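Local coordinates for protein LIN-41 (Caenorhabditis elegans, PDB 4UMG), which controls the onset of developmental plasticity in the nematode as a TRIM-NHL protein, here represented by its filamin domain, at residues N9-V13 with Y29-A35; I78-G82 with I105-Y109. All coordinates share one frame; numbering follows the deposited sequence.

Interaction 1: N9-V13 with Y29-A35; sequences NSSIV and YVQLRDA
Asn9 reaches across to the chain end of 29-35 with its amide: ND2 donates to Asp34 O at 2.9 Å, nearly straight (165°) and close to the plane of the amide, with a weak second bond to Ala35 O. Its CG stands anti to the carbonyl carbon (chi1 -67°), which carries the amide over to the two carbonyls, and asparagine suits the place because one NH2 can serve both. Arg33 passes alongside, its CD 3.4 Å from Asn9 O, and a water bridges its NE to that oxygen and to Ser11 OG, while NH1 is bonded to Gly37 O. Ser10 is small enough to sit close to the opposite backbone: its OG accepts from Arg33 N at 3.2 Å and is also bonded to Cys6 O, so a buried hydroxyl is used twice.

Beyond Ser10 the backbones pair. Ser11 and Gln31 exchange both N-H...O bonds, while Ile12 and Val30 form the non-hydrogen-bonded pair, with CG1 of Ile12 4.2 Å from CG2 of Val30 on the face where both meet Ile113. Val13 N then bonds Tyr29 O at 2.8 Å. The Val13 side chain slants across Gln31, CG2 to CB 3.9 Å, so the glutamine's aliphatic base serves as packing surface. Such a short antiparallel edge strand, 11-12 beside 26-31, is characteristic of the immunoglobulin-like fold of filamin repeats.

Interaction 2: I78-G82 with I105-Y109; sequences ISPDG and IEGSY
A tyrosine corner, with Pro80 and Ser79 lying on its ring, forms the heart of this contact: Tyr109, near the start of strand 107-115, turns its ring back along the preceding loop, and its OH donates to the carbonyl oxygen of Ile105, four residues earlier. The OH to Ile105 O distance is 2.6 Å, and the hydroxyl meets a lone pair in the carbonyl plane. With CG anti to the carbonyl carbon (chi1 -76°), the ring lies back beside its own loop, whose Ile105 O and Gly107 O meet its edge. Gly107, two residues before the tyrosine, is apt here: its positive phi of 124° suits a residue without CB, and a side chain would run into the Pro80 ring.

One face of the phenol receives the 78-82 loop. Pro80 CD sits 3.7 Å from the Tyr109 ring centroid, on the CD1/CE1 half, and Ser79 CA lies 4.0 Å from that centroid, nearer the CD2/CE2 half; both are CH-pi contacts. Proline fits because its compact, rigid ring can lie against both the aromatic and the backbone, its CG being 3.5 Å from Ser108 N. Ile105 closes the side with its CD1 3.8 Å from Pro80 CD. Ser79 and Gly82 close a type I turn, Gly82 N bonding Ser79 O, which presents Pro80 to the ring.

A phenylalanine in place of Tyr109 would probably leave the Ile105 carbonyl without its hydroxyl partner and the loop before the strand freer to shift.

No direct hydrogen bond joins the two segments. Between them the contact rests on packing and C-H groups over the ring, with a water placed to donate to Ile78 O and Ser108 O; just beyond, Ile78 pairs with Thr110. Both CH-pi carbons adjoin an amide nitrogen, which would probably polarise their C-H groups toward the ring, whose own position is fixed by its hydroxyl.

Along the chain both segments of interaction 1 come before those of interaction 2, and the two contacts lie on opposite sides of the chain's centre, with centres 25 Å apart and nearest atoms about 11 Å apart, so they do not touch. Both belong to the same beta sandwich of one filamin repeat. Interaction 1 joins the outermost strand 11-12 to strand 26-31; interaction 2 fastens the loop between strands 73-78 and 84-91 to the start of strand 107-115. That last strand also links them, since Ile12 and Val30, from other strands, pack their side chains on its Ile113. One contact therefore settles an edge by backbone pairing, the other a loop by aromatic packing, at separate places in the domain.

Interaction 1: N9-V13 with Y29-A35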
loop_
_atom_site.group_PDB
_atom_site.type_symbol
_atom_site.label_atom_id
_atom_site.label_comp_id
_atom_site.label_asym_id
_atom_site.label_seq_id
_atom_site.Cartn_x
_atom_site.Cartn_y
_atom_site.Cartn_z
ATOM N N ASN A 9 0.335 12.180 7.251
ATOM C CA ASN A 9 -1.116 12.291 7.255
ATOM C C ASN A 9 -1.805 11.281 6.348
ATOM O O ASN A 9 -3.040 11.190 6.364
ATOM C CB ASN A 9 -1.589 13.719 6.871
ATOM C CG ASN A 9 -1.215 14.781 7.906
ATOM O OD1 ASN A 9 -0.750 14.489 9.026
ATOM N ND2 ASN A 9 -1.376 16.040 7.552
ATOM N N SER A 10 -1.027 10.591 5.507
ATOM C CA SER A 10 -1.519 9.570 4.566
ATOM C C SER A 10 -1.547 8.206 5.253
ATOM O O SER A 10 -0.689 7.917 6.091
ATOM C CB SER A 10 -0.677 9.549 3.294
ATOM O OG SER A 10 -0.793 10.833 2.698
ATOM N N SER A 11 -2.547 7.374 4.942
ATOM C CA SER A 11 -2.663 6.088 5.619
ATOM C C SER A 11 -3.371 5.048 4.788
ATOM O O SER A 11 -4.134 5.389 3.887
ATOM C CB SER A 11 -3.461 6.261 6.914
ATOM O OG SER A 11 -4.737 6.809 6.628
ATOM N N ILE A 12 -3.227 3.785 5.185
ATOM C CA ILE A 12 -3.958 2.682 4.549
ATOM C C ILE A 12 -5.377 2.709 5.131
ATOM O O ILE A 12 -5.548 2.936 6.337
ATOM C CB ILE A 12 -3.252 1.324 4.806
ATOM C CG1 ILE A 12 -1.813 1.299 4.231
ATOM C CG2 ILE A 12 -4.109 0.143 4.302
ATOM C CD1 ILE A 12 -0.867 0.225 4.856
ATOM N N VAL A 13 -6.380 2.486 4.275
ATOM C CA VAL A 13 -7.798 2.458 4.656
ATOM C C VAL A 13 -8.129 1.065 5.226
ATOM O O VAL A 13 -8.103 0.073 4.495
ATOM C CB VAL A 13 -8.710 2.836 3.457
ATOM C CG1 VAL A 13 -10.198 2.765 3.830
ATOM C CG2 VAL A 13 -8.364 4.216 2.916
ATOM N N TYR A 29 -6.264 -0.059 -0.238
ATOM C CA TYR A 29 -6.599 1.332 -0.530
ATOM C C TYR A 29 -5.850 2.244 0.408
ATOM O O TYR A 29 -5.765 1.946 1.595
ATOM C CB TYR A 29 -8.107 1.570 -0.412
ATOM C CG TYR A 29 -8.880 0.867 -1.497
ATOM C CD1 TYR A 29 -8.949 1.395 -2.782
ATOM C CD2 TYR A 29 -9.491 -0.360 -1.262
ATOM C CE1 TYR A 29 -9.683 0.767 -3.782
ATOM C CE2 TYR A 29 -10.197 -1.019 -2.268
ATOM C CZ TYR A 29 -10.282 -0.455 -3.529
ATOM O OH TYR A 29 -10.992 -1.079 -4.527
ATOM N N VAL A 30 -5.237 3.309 -0.144
ATOM C CA VAL A 30 -4.440 4.301 0.595
ATOM C C VAL A 30 -5.073 5.693 0.453
ATOM O O VAL A 30 -5.436 6.109 -0.646
ATOM C CB VAL A 30 -2.955 4.273 0.146
ATOM C CG1 VAL A 30 -2.119 5.318 0.884
ATOM C CG2 VAL A 30 -2.353 2.882 0.334
ATOM N N GLN A 31 -5.270 6.377 1.580
ATOM C CA GLN A 31 -5.878 7.691 1.575
ATOM C C GLN A 31 -4.750 8.699 1.665
ATOM O O GLN A 31 -4.025 8.695 2.656
ATOM C CB GLN A 31 -6.796 7.804 2.802
ATOM C CG GLN A 31 -7.627 9.064 2.868
ATOM C CD GLN A 31 -8.638 9.159 1.769
ATOM O OE1 GLN A 31 -8.366 9.724 0.701
ATOM N NE2 GLN A 31 -9.858 8.714 2.047
ATOM N N LEU A 32 -4.568 9.513 0.617
ATOM C CA LEU A 32 -3.531 10.539 0.602
ATOM C C LEU A 32 -4.129 11.845 1.097
ATOM O O LEU A 32 -5.220 12.256 0.670
ATOM C CB LEU A 32 -2.957 10.740 -0.802
ATOM C CG LEU A 32 -2.310 9.506 -1.485
ATOM C CD1 LEU A 32 -1.929 9.823 -2.898
ATOM C CD2 LEU A 32 -1.051 9.022 -0.738
ATOM N N ARG A 33 -3.442 12.468 2.025
ATOM C CA ARG A 33 -3.851 13.749 2.596
ATOM C C ARG A 33 -2.676 14.689 2.553
ATOM O O ARG A 33 -1.530 14.213 2.676
ATOM C CB ARG A 33 -4.291 13.595 4.078
ATOM C CG ARG A 33 -5.590 12.749 4.226
ATOM C CD ARG A 33 -6.044 12.685 5.680
ATOM N NE ARG A 33 -7.179 11.775 5.874
ATOM C CZ ARG A 33 -8.450 12.166 5.945
ATOM N NH1 ARG A 33 -8.765 13.448 5.826
ATOM N NH2 ARG A 33 -9.419 11.273 6.106
ATOM N N ASP A 34 -2.933 15.997 2.406
ATOM C CA ASP A 34 -1.854 16.996 2.424
ATOM C C ASP A 34 -1.456 17.328 3.876
ATOM O O ASP A 34 -1.980 16.707 4.800
ATOM C CB ASP A 34 -2.274 18.268 1.697
ATOM C CG ASP A 34 -3.533 18.945 2.233
ATOM O OD1 ASP A 34 -3.824 18.806 3.446
ATOM O OD2 ASP A 34 -4.234 19.606 1.441
ATOM N N ALA A 35 -0.522 18.295 4.064
ATOM C CA ALA A 35 -0.022 18.723 5.384
ATOM C C ALA A 35 -1.145 19.216 6.314
ATOM O O ALA A 35 -1.001 19.173 7.531
ATOM C CB ALA A 35 1.032 19.812 5.217
HETATM O O HOH W 1 -5.256 9.449 6.261
HETATM O O HOH W 2 -7.504 -1.065 2.057
#

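Interaction 2: I78-G82 with I105-Y109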
loop_
_atom_site.group_PDB
_atom_site.type_symbol
_atom_site.label_atom_id
_atom_site.label_comp_id
_atom_site.label_asym_id
_atom_site.label_seq_id
_atom_site.Cartn_x
_atom_site.Cartn_y
_atom_site.Cartn_z
ATOM N N ILE A 78 7.290 -7.038 -0.865
ATOM C CA ILE A 78 8.337 -8.057 -0.894
ATOM C C ILE A 78 7.716 -9.333 -0.426
ATOM O O ILE A 78 7.044 -9.354 0.610
ATOM C CB ILE A 78 9.519 -7.689 0.011
ATOM C CG1 ILE A 78 9.935 -6.226 -0.227
ATOM C CG2 ILE A 78 10.663 -8.663 -0.208
ATOM C CD1 ILE A 78 10.237 -5.842 -1.823
ATOM N N SER A 79 7.970 -10.431 -1.157
ATOM C CA SER A 79 7.400 -11.698 -0.792
ATOM C C SER A 79 8.234 -12.339 0.356
ATOM O O SER A 79 9.284 -11.785 0.714
ATOM C CB SER A 79 7.329 -12.586 -2.044
ATOM O OG SER A 79 8.624 -13.092 -2.297
ATOM N N PRO A 80 7.776 -13.483 0.948
ATOM C CA PRO A 80 8.513 -14.111 2.055
ATOM C C PRO A 80 9.923 -14.620 1.728
ATOM O O PRO A 80 10.704 -14.865 2.653
ATOM C CB PRO A 80 7.597 -15.278 2.475
ATOM C CG PRO A 80 6.278 -14.961 1.905
ATOM C CD PRO A 80 6.537 -14.228 0.648
ATOM N N ASP A 81 10.240 -14.768 0.433
ATOM C CA ASP A 81 11.572 -15.218 -0.016
ATOM C C ASP A 81 12.479 -14.031 -0.435
ATOM O O ASP A 81 13.573 -14.248 -0.974
ATOM C CB ASP A 81 11.455 -16.286 -1.132
ATOM C CG ASP A 81 10.979 -15.796 -2.499
ATOM O OD1 ASP A 81 10.809 -14.575 -2.671
ATOM O OD2 ASP A 81 10.822 -16.634 -3.411
ATOM N N GLY A 82 12.030 -12.794 -0.167
ATOM C CA GLY A 82 12.813 -11.610 -0.492
ATOM C C GLY A 82 12.691 -11.050 -1.886
ATOM O O GLY A 82 13.344 -10.041 -2.193
ATOM N N ILE A 105 2.892 -16.979 -3.415
ATOM C CA ILE A 105 3.267 -17.921 -2.373
ATOM C C ILE A 105 2.699 -17.503 -1.008
ATOM O O ILE A 105 2.442 -16.316 -0.761
ATOM C CB ILE A 105 4.801 -18.167 -2.353
ATOM C CG1 ILE A 105 5.608 -16.893 -2.010
ATOM C CG2 ILE A 105 5.280 -18.808 -3.656
ATOM C CD1 ILE A 105 7.087 -17.157 -1.639
ATOM N N GLU A 106 2.517 -18.488 -0.125
ATOM C CA GLU A 106 2.004 -18.242 1.224
ATOM C C GLU A 106 3.101 -17.644 2.073
ATOM O O GLU A 106 4.277 -17.879 1.783
ATOM C CB GLU A 106 1.535 -19.573 1.864
ATOM C CG GLU A 106 2.531 -20.722 1.750
ATOM C CD GLU A 106 2.356 -21.637 0.546
ATOM O OE1 GLU A 106 2.634 -21.205 -0.601
ATOM O OE2 GLU A 106 1.961 -22.805 0.757
ATOM N N GLY A 107 2.712 -16.961 3.151
ATOM C CA GLY A 107 3.683 -16.442 4.109
ATOM C C GLY A 107 3.657 -14.963 4.398
ATOM O O GLY A 107 2.707 -14.246 4.090
ATOM N N SER A 108 4.737 -14.505 5.017
ATOM C CA SER A 108 4.867 -13.157 5.528
ATOM C C SER A 108 5.426 -12.157 4.521
ATOM O O SER A 108 6.617 -12.157 4.262
ATOM C CB SER A 108 5.719 -13.172 6.795
ATOM O OG SER A 108 5.594 -11.945 7.486
ATOM N N TYR A 109 4.549 -11.355 3.919
ATOM C CA TYR A 109 4.938 -10.311 2.961
ATOM C C TYR A 109 5.260 -9.005 3.672
ATOM O O TYR A 109 4.790 -8.765 4.786
ATOM C CB TYR A 109 3.780 -10.073 1.955
ATOM C CG TYR A 109 3.656 -11.160 0.907
ATOM C CD1 TYR A 109 3.328 -12.464 1.260
ATOM C CD2 TYR A 109 3.839 -10.878 -0.446
ATOM C CE1 TYR A 109 3.190 -13.465 0.298
ATOM C CE2 TYR A 109 3.739 -11.883 -1.413
ATOM C CZ TYR A 109 3.414 -13.171 -1.032
ATOM O OH TYR A 109 3.260 -14.127 -1.982
HETATM O O HOH W 3 8.519 -10.361 3.338
#